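Local coordinates for restriction endonuclease (Mycobacterium sp., PDB 4F0Q) that cleaves DNA as a tetrameric, modification-dependent restriction endonuclease that acts on DNA carrying methylated cytosine, at the interface of chains A and B. Residues are numbered along the deposited sequence; one frame, centred on the assembly and turned at random. Chains: chain A/B, Restriction endonuclease.

The two-fold interface of chains A and B is held at separated patches, each with a twin in which the chains are exchanged. The C-alpha centres of contact 1 and contact 2 lie about 12 Å apart, and both include B:Gly316; contact 3 stands about 21 Å from contact 1 and 23 Å from contact 2. Helix 297-314 of chain A serves contact 1 through its C-terminal end and contact 3 through A:Arg306. At contact 2 one strand meets its own twin, with B:Gly316 beside it. Contact 1 sets both family regions of A against the endonuclease region of B; contact 3 sets helix 243-251 of B against endonuclease and C-terminal segments of A.

Contact 1: the interface of chains A and B. Residues chain A 111, 113, 207, 311, 314-316; chain B 316-318, 341-344.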
ATOM      1  N   HIS A 111     -16.444  -9.179 -10.690  1.00 17.43           N
ATOM      2  CA  HIS A 111     -15.366  -9.782 -11.466  1.00 18.48           C
ATOM      3  C   HIS A 111     -15.546 -11.287 -11.625  1.00 20.10           C
ATOM      4  O   HIS A 111     -15.923 -11.982 -10.682  1.00 18.54           O
ATOM      5  CB  HIS A 111     -14.001  -9.485 -10.842  1.00 25.42           C
ATOM      6  CG  HIS A 111     -12.855 -10.084 -11.597  1.00 28.50           C
ATOM      7  ND1 HIS A 111     -12.377 -11.353 -11.342  1.00 29.54           N
ATOM      8  CD2 HIS A 111     -12.097  -9.593 -12.607  1.00 27.78           C
ATOM      9  CE1 HIS A 111     -11.373 -11.615 -12.159  1.00 25.53           C
ATOM     10  NE2 HIS A 111     -11.182 -10.564 -12.937  1.00 26.03           N
ATOM     11  N   ARG A 113     -13.358 -14.608 -13.331  1.00 15.94           N
ATOM     12  CA  ARG A 113     -12.231 -15.211 -14.031  1.00 16.77           C
ATOM     13  C   ARG A 113     -12.722 -16.417 -14.818  1.00 17.41           C
ATOM     14  O   ARG A 113     -13.164 -17.408 -14.234  1.00 19.38           O
ATOM     15  CB  ARG A 113     -11.153 -15.639 -13.035  1.00 20.21           C
ATOM     16  CG  ARG A 113      -9.962 -16.344 -13.665  1.00 23.64           C
ATOM     17  CD  ARG A 113      -9.146 -15.397 -14.530  1.00 23.01           C
ATOM     18  NE  ARG A 113      -8.693 -14.227 -13.782  1.00 37.27           N
ATOM     19  CZ  ARG A 113      -7.600 -14.197 -13.026  1.00 37.46           C
ATOM     20  NH1 ARG A 113      -6.838 -15.277 -12.912  1.00 37.06           N
ATOM     21  NH2 ARG A 113      -7.268 -13.086 -12.382  1.00 38.59           N
ATOM     22  N   ASP A 207     -10.199 -12.012 -17.606  1.00 14.12           N
ATOM     23  CA  ASP A 207     -10.755 -11.184 -16.546  1.00 15.62           C
ATOM     24  C   ASP A 207     -11.982 -10.465 -17.081  1.00 18.43           C
ATOM     25  O   ASP A 207     -11.876  -9.609 -17.968  1.00 14.48           O
ATOM     26  CB  ASP A 207      -9.732 -10.156 -16.061  1.00 17.89           C
ATOM     27  CG  ASP A 207      -8.629 -10.775 -15.230  1.00 23.88           C
ATOM     28  OD1 ASP A 207      -8.904 -11.760 -14.512  1.00 25.90           O
ATOM     29  OD2 ASP A 207      -7.489 -10.271 -15.291  1.00 27.69           O
ATOM     30  N   VAL A 311      -0.213 -15.316  -4.672  1.00 19.08           N
ATOM     31  CA  VAL A 311      -1.478 -14.636  -4.420  1.00 24.62           C
ATOM     32  C   VAL A 311      -1.419 -13.188  -4.891  1.00 25.89           C
ATOM     33  O   VAL A 311      -2.364 -12.684  -5.498  1.00 28.70           O
ATOM     34  CB  VAL A 311      -1.856 -14.686  -2.922  1.00 24.66           C
ATOM     35  CG1 VAL A 311      -3.007 -13.744  -2.619  1.00 28.13           C
ATOM     36  CG2 VAL A 311      -2.211 -16.107  -2.510  1.00 18.59           C
ATOM     37  N   GLU A 314      -1.325 -12.956  -8.654  1.00 31.50           N
ATOM     38  CA  GLU A 314      -2.613 -13.365  -9.203  1.00 30.95           C
ATOM     39  C   GLU A 314      -3.503 -12.151  -9.447  1.00 35.56           C
ATOM     40  O   GLU A 314      -4.376 -12.168 -10.317  1.00 39.12           O
ATOM     41  CB  GLU A 314      -3.310 -14.362  -8.266  1.00 35.27           C
ATOM     42  CG  GLU A 314      -4.636 -14.910  -8.789  1.00 44.27           C
ATOM     43  CD  GLU A 314      -4.468 -15.878  -9.948  1.00 48.83           C
ATOM     44  OE1 GLU A 314      -3.329 -16.330 -10.189  1.00 45.92           O
ATOM     45  OE2 GLU A 314      -5.475 -16.185 -10.621  1.00 51.15           O
ATOM     46  N   SER A 315      -3.267 -11.094  -8.675  1.00 37.98           N
ATOM     47  CA  SER A 315      -4.027  -9.858  -8.804  1.00 40.98           C
ATOM     48  C   SER A 315      -3.336  -8.883  -9.750  1.00 37.17           C
ATOM     49  O   SER A 315      -3.714  -7.714  -9.829  1.00 36.31           O
ATOM     50  CB  SER A 315      -4.203  -9.202  -7.434  1.00 39.96           C
ATOM     51  OG  SER A 315      -4.831 -10.085  -6.522  1.00 40.15           O
ATOM     52  N   GLY A 316      -2.323  -9.367 -10.460  1.00 39.03           N
ATOM     53  CA  GLY A 316      -1.566  -8.534 -11.375  1.00 36.51           C
ATOM     54  C   GLY A 316      -0.476  -7.729 -10.692  1.00 41.27           C
ATOM     55  O   GLY A 316       0.334  -7.081 -11.360  1.00 42.43           O
TER
ATOM     56  N   GLY B 316      -2.007  -4.886 -14.022  1.00 39.71           N
ATOM     57  CA  GLY B 316      -3.183  -5.727 -13.912  1.00 37.02           C
ATOM     58  C   GLY B 316      -3.825  -5.596 -12.546  1.00 35.89           C
ATOM     59  O   GLY B 316      -4.748  -6.337 -12.209  1.00 33.67           O
ATOM     60  N   ALA B 317      -3.327  -4.647 -11.759  1.00 41.33           N
ATOM     61  CA  ALA B 317      -3.854  -4.397 -10.423  1.00 39.91           C
ATOM     62  C   ALA B 317      -5.297  -3.911 -10.485  1.00 31.75           C
ATOM     63  O   ALA B 317      -5.692  -3.222 -11.424  1.00 33.35           O
ATOM     64  CB  ALA B 317      -2.985  -3.393  -9.685  1.00 29.98           C
ATOM     65  N   ARG B 318      -6.077  -4.276  -9.474  1.00 29.96           N
ATOM     66  CA  ARG B 318      -7.496  -3.954  -9.444  1.00 29.13           C
ATOM     67  C   ARG B 318      -7.729  -2.552  -8.894  1.00 24.99           C
ATOM     68  O   ARG B 318      -7.896  -2.367  -7.690  1.00 28.45           O
ATOM     69  CB  ARG B 318      -8.244  -4.987  -8.600  1.00 33.15           C
ATOM     70  CG  ARG B 318      -7.702  -6.396  -8.760  1.00 32.43           C
ATOM     71  CD  ARG B 318      -8.784  -7.383  -9.156  1.00 37.11           C
ATOM     72  NE  ARG B 318      -8.208  -8.631  -9.649  1.00 49.88           N
ATOM     73  CZ  ARG B 318      -8.916  -9.698 -10.005  1.00 44.73           C
ATOM     74  NH1 ARG B 318     -10.238  -9.678  -9.916  1.00 42.08           N
ATOM     75  NH2 ARG B 318      -8.300 -10.788 -10.444  1.00 37.82           N
ATOM     76  N   MET B 341      -5.680  -5.332  -3.256  1.00 27.80           N
ATOM     77  CA  MET B 341      -4.427  -6.043  -3.493  1.00 33.50           C
ATOM     78  C   MET B 341      -4.380  -7.500  -3.029  1.00 38.75           C
ATOM     79  O   MET B 341      -4.706  -7.821  -1.885  1.00 34.85           O
ATOM     80  CB  MET B 341      -3.240  -5.265  -2.915  1.00 30.10           C
ATOM     81  CG  MET B 341      -3.036  -3.901  -3.553  1.00 32.12           C
ATOM     82  SD  MET B 341      -1.328  -3.331  -3.490  1.00 43.43           S
ATOM     83  CE  MET B 341      -1.031  -3.341  -1.727  1.00 38.64           C
ATOM     84  N   GLY B 342      -3.977  -8.374  -3.950  1.00 38.24           N
ATOM     85  CA  GLY B 342      -3.568  -9.727  -3.617  1.00 38.81           C
ATOM     86  C   GLY B 342      -4.653 -10.777  -3.485  1.00 46.69           C
ATOM     87  O   GLY B 342      -4.924 -11.520  -4.429  1.00 52.18           O
ATOM     88  N   SER B 343      -5.259 -10.828  -2.303  1.00 45.64           N
ATOM     89  CA  SER B 343      -6.111 -11.938  -1.873  1.00 47.16           C
ATOM     90  C   SER B 343      -7.145 -12.463  -2.881  1.00 51.99           C
ATOM     91  O   SER B 343      -7.168 -13.667  -3.169  1.00 56.17           O
ATOM     92  CB  SER B 343      -6.807 -11.583  -0.556  1.00 47.52           C
ATOM     93  OG  SER B 343      -7.506 -12.710  -0.032  1.00 45.02           O
ATOM     94  N   LEU B 344      -8.005 -11.573  -3.383  1.00 44.95           N
ATOM     95  CA  LEU B 344      -9.103 -11.939  -4.297  1.00 49.67           C
ATOM     96  C   LEU B 344     -10.190 -12.784  -3.631  1.00 54.75           C
ATOM     97  O   LEU B 344     -11.255 -12.991  -4.208  1.00 53.28           O
ATOM     98  CB  LEU B 344      -8.582 -12.654  -5.552  1.00 46.90           C
ATOM     99  CG  LEU B 344      -7.587 -11.852  -6.393  1.00 42.07           C
ATOM    100  CD1 LEU B 344      -7.302 -12.589  -7.684  1.00 41.26           C
ATOM    101  CD2 LEU B 344      -8.137 -10.461  -6.655  1.00 44.67           C
TER
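Strand 111-115 and the end of helix 297-314 with the following loop, all of chain A, meet the start of strand 318-324 and the 342-344 loop of chain B. B:Arg318 and A:Ser315 are the chief contributors. The arginine chain bends at chi2 (-126°) and delivers NH1 over the face of the A:His111 imidazole, 3.0 Å from the ring centroid, a cation-pi contact with the two planes 58° apart. The guanidinium's own face is met over its centre by the CD2 methyl of B:Leu344. A:His111 is held at its edge, NE2 giving an in-plane hydrogen bond of 3.0 Å to OD1 of A:Asp207, which is met from above the carboxylate plane. That oxygen also takes NE of A:Arg113 at 2.6 Å on its syn lone pair, so histidine and arginine both grip it, NH2 of A:Arg113 adding a weak bond. NH1 of A:Arg113 makes a salt bridge of 2.8 Å to OE2 of A:Glu314. NH2 lies 3.2 Å from NH2 of B:Arg318, like charges that A:Asp207 and A:Glu314 may offset. OG of A:Ser315, anti to its carbonyl carbon, touches CG and CD2 of B:Leu344; that leucine crosses A:Glu314 at about a right angle, CD1 touching CG. The loop contact is strained: the carbonyl oxygens of A:Val311 and B:Gly342, both acceptors, stand 3.0 Å apart (O to O). The hydroxyl OG of A:Ser315 makes a short hydrogen bond, 2.5 Å, to O of B:Gly342.

Contact 2: the interface of chains A and B. Residues chain A 186-189; chain B 186-189, 315-316.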
ATOM      1  N   ARG A 186      -9.716  -8.255 -19.463  1.00 17.20           N
ATOM      2  CA  ARG A 186      -8.394  -8.746 -19.837  1.00 16.20           C
ATOM      3  C   ARG A 186      -8.465 -10.135 -20.468  1.00 16.00           C
ATOM      4  O   ARG A 186      -9.335 -10.933 -20.133  1.00 19.70           O
ATOM      5  CB  ARG A 186      -7.454  -8.745 -18.627  1.00 17.13           C
ATOM      6  CG  ARG A 186      -5.983  -8.908 -18.979  1.00 23.27           C
ATOM      7  CD  ARG A 186      -5.079  -8.587 -17.798  1.00 21.53           C
ATOM      8  NE  ARG A 186      -5.273  -9.511 -16.685  1.00 30.19           N
ATOM      9  CZ  ARG A 186      -4.515  -9.531 -15.593  1.00 39.56           C
ATOM     10  NH1 ARG A 186      -3.508  -8.678 -15.467  1.00 41.42           N
ATOM     11  NH2 ARG A 186      -4.763 -10.407 -14.627  1.00 33.28           N
ATOM     12  N   LEU A 187      -7.557 -10.406 -21.399  1.00 17.90           N
ATOM     13  CA  LEU A 187      -7.459 -11.721 -22.022  1.00 17.82           C
ATOM     14  C   LEU A 187      -5.990 -12.091 -22.166  1.00 17.86           C
ATOM     15  O   LEU A 187      -5.249 -11.438 -22.900  1.00 20.65           O
ATOM     16  CB  LEU A 187      -8.155 -11.730 -23.387  1.00 17.86           C
ATOM     17  CG  LEU A 187      -8.398 -13.087 -24.061  1.00 19.15           C
ATOM     18  CD1 LEU A 187      -9.648 -13.032 -24.924  1.00 17.39           C
ATOM     19  CD2 LEU A 187      -7.204 -13.527 -24.898  1.00 17.00           C
ATOM     20  N   GLU A 188      -5.571 -13.142 -21.470  1.00 18.95           N
ATOM     21  CA  GLU A 188      -4.164 -13.522 -21.457  1.00 21.00           C
ATOM     22  C   GLU A 188      -3.925 -15.006 -21.718  1.00 20.48           C
ATOM     23  O   GLU A 188      -4.840 -15.824 -21.626  1.00 13.84           O
ATOM     24  CB  GLU A 188      -3.512 -13.104 -20.135  1.00 20.06           C
ATOM     25  CG  GLU A 188      -4.288 -13.520 -18.900  1.00 25.42           C
ATOM     26  CD  GLU A 188      -3.771 -12.857 -17.638  1.00 31.61           C
ATOM     27  OE1 GLU A 188      -4.465 -12.925 -16.602  1.00 36.48           O
ATOM     28  OE2 GLU A 188      -2.671 -12.266 -17.683  1.00 31.55           O
ATOM     29  N   HIS A 189      -2.681 -15.336 -22.052  1.00 17.75           N
ATOM     30  CA  HIS A 189      -2.271 -16.714 -22.288  1.00 17.59           C
ATOM     31  C   HIS A 189      -2.041 -17.422 -20.959  1.00 16.31           C
ATOM     32  O   HIS A 189      -1.584 -16.812 -19.995  1.00 16.74           O
ATOM     33  CB  HIS A 189      -0.994 -16.739 -23.132  1.00 16.09           C
ATOM     34  CG  HIS A 189      -0.399 -18.105 -23.298  1.00 19.59           C
ATOM     35  ND1 HIS A 189       0.639 -18.564 -22.515  1.00 20.45           N
ATOM     36  CD2 HIS A 189      -0.688 -19.105 -24.162  1.00 16.91           C
ATOM     37  CE1 HIS A 189       0.960 -19.790 -22.887  1.00 13.17           C
ATOM     38  NE2 HIS A 189       0.169 -20.143 -23.884  1.00 15.52           N
TER
ATOM     39  N   ARG B 186       4.494 -12.817 -18.694  1.00 16.97           N
ATOM     40  CA  ARG B 186       3.073 -12.692 -19.004  1.00 18.44           C
ATOM     41  C   ARG B 186       2.853 -12.476 -20.497  1.00 17.39           C
ATOM     42  O   ARG B 186       3.678 -11.868 -21.171  1.00 17.83           O
ATOM     43  CB  ARG B 186       2.443 -11.553 -18.195  1.00 24.70           C
ATOM     44  CG  ARG B 186       0.920 -11.540 -18.211  1.00 25.51           C
ATOM     45  CD  ARG B 186       0.354 -10.498 -17.255  1.00 23.43           C
ATOM     46  NE  ARG B 186       0.746  -9.141 -17.624  1.00 34.77           N
ATOM     47  CZ  ARG B 186       0.316  -8.045 -17.006  1.00 40.33           C
ATOM     48  NH1 ARG B 186      -0.523  -8.144 -15.985  1.00 45.15           N
ATOM     49  NH2 ARG B 186       0.725  -6.850 -17.409  1.00 35.93           N
ATOM     50  N   LEU B 187       1.741 -12.994 -21.010  1.00 20.58           N
ATOM     51  CA  LEU B 187       1.381 -12.804 -22.410  1.00 18.68           C
ATOM     52  C   LEU B 187      -0.128 -12.618 -22.515  1.00 20.29           C
ATOM     53  O   LEU B 187      -0.896 -13.516 -22.172  1.00 20.52           O
ATOM     54  CB  LEU B 187       1.842 -13.997 -23.256  1.00 18.23           C
ATOM     55  CG  LEU B 187       1.886 -13.841 -24.782  1.00 18.77           C
ATOM     56  CD1 LEU B 187       2.909 -14.793 -25.381  1.00 17.46           C
ATOM     57  CD2 LEU B 187       0.522 -14.074 -25.420  1.00 18.26           C
ATOM     58  N   GLU B 188      -0.547 -11.451 -22.989  1.00 19.23           N
ATOM     59  CA  GLU B 188      -1.969 -11.142 -23.070  1.00 21.24           C
ATOM     60  C   GLU B 188      -2.380 -10.540 -24.410  1.00 18.28           C
ATOM     61  O   GLU B 188      -1.539 -10.218 -25.247  1.00 16.35           O
ATOM     62  CB  GLU B 188      -2.387 -10.221 -21.921  1.00 22.06           C
ATOM     63  CG  GLU B 188      -1.648  -8.897 -21.871  1.00 26.25           C
ATOM     64  CD  GLU B 188      -1.952  -8.119 -20.606  1.00 28.39           C
ATOM     65  OE1 GLU B 188      -1.767  -6.884 -20.605  1.00 37.39           O
ATOM     66  OE2 GLU B 188      -2.373  -8.745 -19.613  1.00 27.87           O
ATOM     67  N   HIS B 189      -3.686 -10.401 -24.600  1.00 16.71           N
ATOM     68  CA  HIS B 189      -4.239  -9.838 -25.821  1.00 17.47           C
ATOM     69  C   HIS B 189      -4.245  -8.318 -25.722  1.00 13.70           C
ATOM     70  O   HIS B 189      -4.528  -7.762 -24.662  1.00 17.44           O
ATOM     71  CB  HIS B 189      -5.662 -10.359 -26.033  1.00 17.65           C
ATOM     72  CG  HIS B 189      -6.252  -9.998 -27.361  1.00 15.37           C
ATOM     73  ND1 HIS B 189      -7.037  -8.881 -27.548  1.00 17.79           N
ATOM     74  CD2 HIS B 189      -6.184 -10.615 -28.564  1.00 14.59           C
ATOM     75  CE1 HIS B 189      -7.421  -8.822 -28.810  1.00 16.34           C
ATOM     76  NE2 HIS B 189      -6.916  -9.862 -29.448  1.00 18.74           N
ATOM     77  N   SER B 315      -0.095  -3.120 -14.705  1.00 46.51           N
ATOM     78  CA  SER B 315       0.362  -4.398 -14.175  1.00 43.23           C
ATOM     79  C   SER B 315      -0.784  -5.399 -14.085  1.00 43.71           C
ATOM     80  O   SER B 315      -0.565  -6.611 -14.075  1.00 48.63           O
ATOM     81  CB  SER B 315       1.000  -4.202 -12.798  1.00 42.57           C
ATOM     82  OG  SER B 315       0.100  -3.567 -11.905  1.00 39.72           O
ATOM     83  N   GLY B 316      -2.007  -4.886 -14.022  1.00 39.71           N
ATOM     84  CA  GLY B 316      -3.183  -5.727 -13.912  1.00 37.02           C
ATOM     85  C   GLY B 316      -3.825  -5.596 -12.546  1.00 35.89           C
ATOM     86  O   GLY B 316      -4.748  -6.337 -12.209  1.00 33.67           O
TER
HETATM   87  O   HOH W   1       0.308 -14.955 -19.371  1.00 18.53           O
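An antiparallel strand-to-strand pairing joins the two chains here, bridging the two copies of Glu188 and tying the subunits together by backbone across the two-fold. Two near-straight hydrogen bonds do this: N of B:His189 to O of A:Leu187 at 2.5 Å, and N of A:His189 to O of B:Leu187 at 2.6 Å, both nearly along the C=O axis. A water lengthens the ladder, 2.7 Å from O of A:His189 and 2.9 Å from N of B:Leu187. The Glu188 CB atoms of A and B touch at 3.6 Å; each CG takes the crowded position between backbone N and carbonyl carbon (chi1 49° in A, 59° in B). Each OE2 lies against CD of the opposite Arg186 and over its own chain's guanidinium, central in A, offset toward the rim in B. The Arg186 side chains cross at about a right angle, NH1 to NH1 at 3.1 Å without a hydrogen bond, a pair that would repel if both are charged. Same-chain salt bridges may ease this: A:Arg186 NH2 to A:Glu188 OE1 at 3.2 Å, and the longer B:Arg186 NE to B:Glu188 OE2 at 3.7 Å. CD2 of each Leu187 packs on CB of the opposite His189. Residues 186-189 of both chains belong to the long strand 175-193, within the N-terminal family region.

Contact 3: the interface of chains A and B. Residues chain A 306, 321, 426, 433, 440; chain B 247, 250-251, 254.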
ATOM      1  N   ARG A 306       6.323 -17.986  -0.716  1.00 17.22           N
ATOM      2  CA  ARG A 306       6.020 -18.319  -2.108  1.00 13.01           C
ATOM      3  C   ARG A 306       4.529 -18.185  -2.422  1.00 14.47           C
ATOM      4  O   ARG A 306       4.146 -17.639  -3.462  1.00 18.84           O
ATOM      5  CB  ARG A 306       6.515 -19.728  -2.447  1.00 17.36           C
ATOM      6  CG  ARG A 306       8.028 -19.867  -2.425  1.00 18.84           C
ATOM      7  CD  ARG A 306       8.466 -21.245  -2.883  1.00 29.05           C
ATOM      8  NE  ARG A 306       9.921 -21.377  -2.895  1.00 33.98           N
ATOM      9  CZ  ARG A 306      10.569 -22.477  -3.265  1.00 33.00           C
ATOM     10  NH1 ARG A 306       9.891 -23.548  -3.658  1.00 32.64           N
ATOM     11  NH2 ARG A 306      11.893 -22.507  -3.243  1.00 33.18           N
ATOM     12  N   GLU A 321      10.508 -11.010  -4.687  1.00 25.77           N
ATOM     13  CA  GLU A 321      10.914 -11.914  -3.618  1.00 25.98           C
ATOM     14  C   GLU A 321      11.999 -11.296  -2.742  1.00 26.01           C
ATOM     15  O   GLU A 321      13.045 -10.877  -3.235  1.00 34.30           O
ATOM     16  CB  GLU A 321      11.400 -13.242  -4.204  1.00 25.79           C
ATOM     17  CG  GLU A 321      12.062 -14.169  -3.200  1.00 25.19           C
ATOM     18  CD  GLU A 321      12.536 -15.465  -3.829  1.00 23.55           C
ATOM     19  OE1 GLU A 321      13.516 -16.050  -3.322  1.00 27.78           O
ATOM     20  OE2 GLU A 321      11.926 -15.900  -4.827  1.00 32.95           O
ATOM     21  N   TYR A 426       5.211 -28.346 -10.858  1.00 17.78           N
ATOM     22  CA  TYR A 426       5.874 -29.594 -10.496  1.00 15.96           C
ATOM     23  C   TYR A 426       5.106 -30.841 -10.923  1.00 13.99           C
ATOM     24  O   TYR A 426       5.206 -31.887 -10.282  1.00 17.66           O
ATOM     25  CB  TYR A 426       6.147 -29.629  -8.992  1.00 15.74           C
ATOM     26  CG  TYR A 426       6.905 -28.421  -8.499  1.00 19.25           C
ATOM     27  CD1 TYR A 426       8.230 -28.216  -8.860  1.00 19.94           C
ATOM     28  CD2 TYR A 426       6.296 -27.481  -7.675  1.00 17.99           C
ATOM     29  CE1 TYR A 426       8.929 -27.110  -8.415  1.00 20.53           C
ATOM     30  CE2 TYR A 426       6.989 -26.372  -7.225  1.00 18.56           C
ATOM     31  CZ  TYR A 426       8.305 -26.193  -7.599  1.00 21.62           C
ATOM     32  OH  TYR A 426       8.999 -25.092  -7.154  1.00 29.01           O
ATOM     33  N   LEU A 433       7.448 -29.523  -4.085  1.00 18.87           N
ATOM     34  CA  LEU A 433       7.340 -28.219  -3.442  1.00 16.07           C
ATOM     35  C   LEU A 433       7.688 -28.289  -1.958  1.00 21.86           C
ATOM     36  O   LEU A 433       8.461 -27.468  -1.457  1.00 22.13           O
ATOM     37  CB  LEU A 433       5.935 -27.642  -3.623  1.00 15.10           C
ATOM     38  CG  LEU A 433       5.672 -26.296  -2.943  1.00 13.23           C
ATOM     39  CD1 LEU A 433       6.631 -25.236  -3.460  1.00 17.87           C
ATOM     40  CD2 LEU A 433       4.229 -25.861  -3.143  1.00 14.30           C
ATOM     41  N   GLU A 440      15.399 -25.535   1.238  1.00 23.31           N
ATOM     42  CA  GLU A 440      15.861 -24.209   0.838  1.00 23.37           C
ATOM     43  C   GLU A 440      15.493 -23.059   1.780  1.00 24.10           C
ATOM     44  O   GLU A 440      15.719 -21.896   1.446  1.00 24.97           O
ATOM     45  CB  GLU A 440      15.382 -23.892  -0.583  1.00 23.46           C
ATOM     46  CG  GLU A 440      15.807 -24.917  -1.623  1.00 27.85           C
ATOM     47  CD  GLU A 440      15.329 -24.566  -3.018  1.00 30.72           C
ATOM     48  OE1 GLU A 440      14.803 -23.449  -3.204  1.00 37.61           O
ATOM     49  OE2 GLU A 440      15.477 -25.409  -3.928  1.00 31.17           O
TER
ATOM     50  N   ARG B 247      17.861 -22.165 -11.980  1.00 17.09           N
ATOM     51  CA  ARG B 247      16.905 -22.054 -10.889  1.00 15.85           C
ATOM     52  C   ARG B 247      15.479 -21.983 -11.420  1.00 15.02           C
ATOM     53  O   ARG B 247      14.570 -22.564 -10.836  1.00 16.41           O
ATOM     54  CB  ARG B 247      17.202 -20.823 -10.030  1.00 17.16           C
ATOM     55  CG  ARG B 247      16.250 -20.662  -8.859  1.00 23.39           C
ATOM     56  CD  ARG B 247      16.368 -19.295  -8.213  1.00 20.93           C
ATOM     57  NE  ARG B 247      15.251 -19.037  -7.310  1.00 17.21           N
ATOM     58  CZ  ARG B 247      15.038 -17.879  -6.696  1.00 22.28           C
ATOM     59  NH1 ARG B 247      15.869 -16.862  -6.887  1.00 26.99           N
ATOM     60  NH2 ARG B 247      13.994 -17.736  -5.891  1.00 24.62           N
ATOM     61  N   ARG B 250      14.403 -25.367 -12.671  1.00 14.74           N
ATOM     62  CA  ARG B 250      14.058 -26.214 -11.530  1.00 12.05           C
ATOM     63  C   ARG B 250      12.717 -25.854 -10.877  1.00 13.08           C
ATOM     64  O   ARG B 250      11.833 -26.701 -10.754  1.00 17.67           O
ATOM     65  CB  ARG B 250      15.169 -26.177 -10.478  1.00 14.97           C
ATOM     66  CG  ARG B 250      14.887 -27.039  -9.255  1.00 15.00           C
ATOM     67  CD  ARG B 250      16.031 -26.996  -8.246  1.00 22.58           C
ATOM     68  NE  ARG B 250      16.203 -25.675  -7.645  1.00 20.29           N
ATOM     69  CZ  ARG B 250      17.182 -24.831  -7.955  1.00 18.63           C
ATOM     70  NH1 ARG B 250      18.091 -25.166  -8.861  1.00 19.92           N
ATOM     71  NH2 ARG B 250      17.254 -23.650  -7.355  1.00 19.71           N
ATOM     72  N   GLN B 251      12.577 -24.598 -10.463  1.00 13.58           N
ATOM     73  CA  GLN B 251      11.439 -24.154  -9.658  1.00 14.09           C
ATOM     74  C   GLN B 251      10.221 -23.740 -10.482  1.00 16.22           C
ATOM     75  O   GLN B 251       9.087 -24.071 -10.139  1.00 19.68           O
ATOM     76  CB  GLN B 251      11.863 -22.997  -8.751  1.00 18.52           C
ATOM     77  CG  GLN B 251      13.002 -23.335  -7.804  1.00 20.94           C
ATOM     78  CD  GLN B 251      13.415 -22.154  -6.948  1.00 24.10           C
ATOM     79  OE1 GLN B 251      12.887 -21.052  -7.098  1.00 23.40           O
ATOM     80  NE2 GLN B 251      14.362 -22.378  -6.044  1.00 25.25           N
ATOM     81  N   LEU B 254       7.821 -19.968  -9.526  1.00 20.89           N
ATOM     82  CA  LEU B 254       8.228 -19.533  -8.194  1.00 21.19           C
ATOM     83  C   LEU B 254       9.579 -18.822  -8.206  1.00 22.74           C
ATOM     84  O   LEU B 254       9.892 -18.051  -7.299  1.00 21.30           O
ATOM     85  CB  LEU B 254       8.278 -20.726  -7.237  1.00 19.79           C
ATOM     86  CG  LEU B 254       7.085 -21.686  -7.259  1.00 29.44           C
ATOM     87  CD1 LEU B 254       7.163 -22.657  -6.090  1.00 30.22           C
ATOM     88  CD2 LEU B 254       5.757 -20.936  -7.252  1.00 25.65           C
TER
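The close-packed part of this contact is built round B:Leu254, which ends the 3-10 turn 252-254, while the outer part is a looser set of charged tips. The CD1 methyl of B:Leu254 fits among three groups of chain A: the aliphatic CD of A:Arg306 at 3.7 Å, CD1 of A:Leu433 also at 3.7 Å, and the hydroxyl end of the A:Tyr426 ring. Chi1 of -46° and an anti chi2 together carry CD1 to these partners. A:Tyr426 reaches past it, and its phenol OH makes a long hydrogen bond of 3.2 Å to the backbone O of B:Gln251. In the charged part, A:Glu321 and B:Arg247 meet tip to tip: NH2 stands between the carboxylate oxygens, 3.0 Å from OE2 and 3.1 Å from OE1, in weak bonds with the planes turned 74° apart. NE of B:Arg247 binds OE1 of B:Gln251 in a straighter bond (165° at H), from above the amide carbonyl plane, which may steady the guanidinium. A:Glu440 is drawn to A:Arg306, OE1 to NH2 at 3.1 Å, and reaches NE of B:Arg250 only loosely, OE2 to NE at 3.8 Å. B:Gln251 NE2 comes near A:Glu440 OE1 without hydrogen bonding. Helix 243-251 and the following turn of chain B thus lie against helix 297-314, strand 319-324, the loop at A:Tyr426 and helix 430-440, through A:Leu433 near its start and A:Glu440 at its end, all in the C-terminal part of chain A.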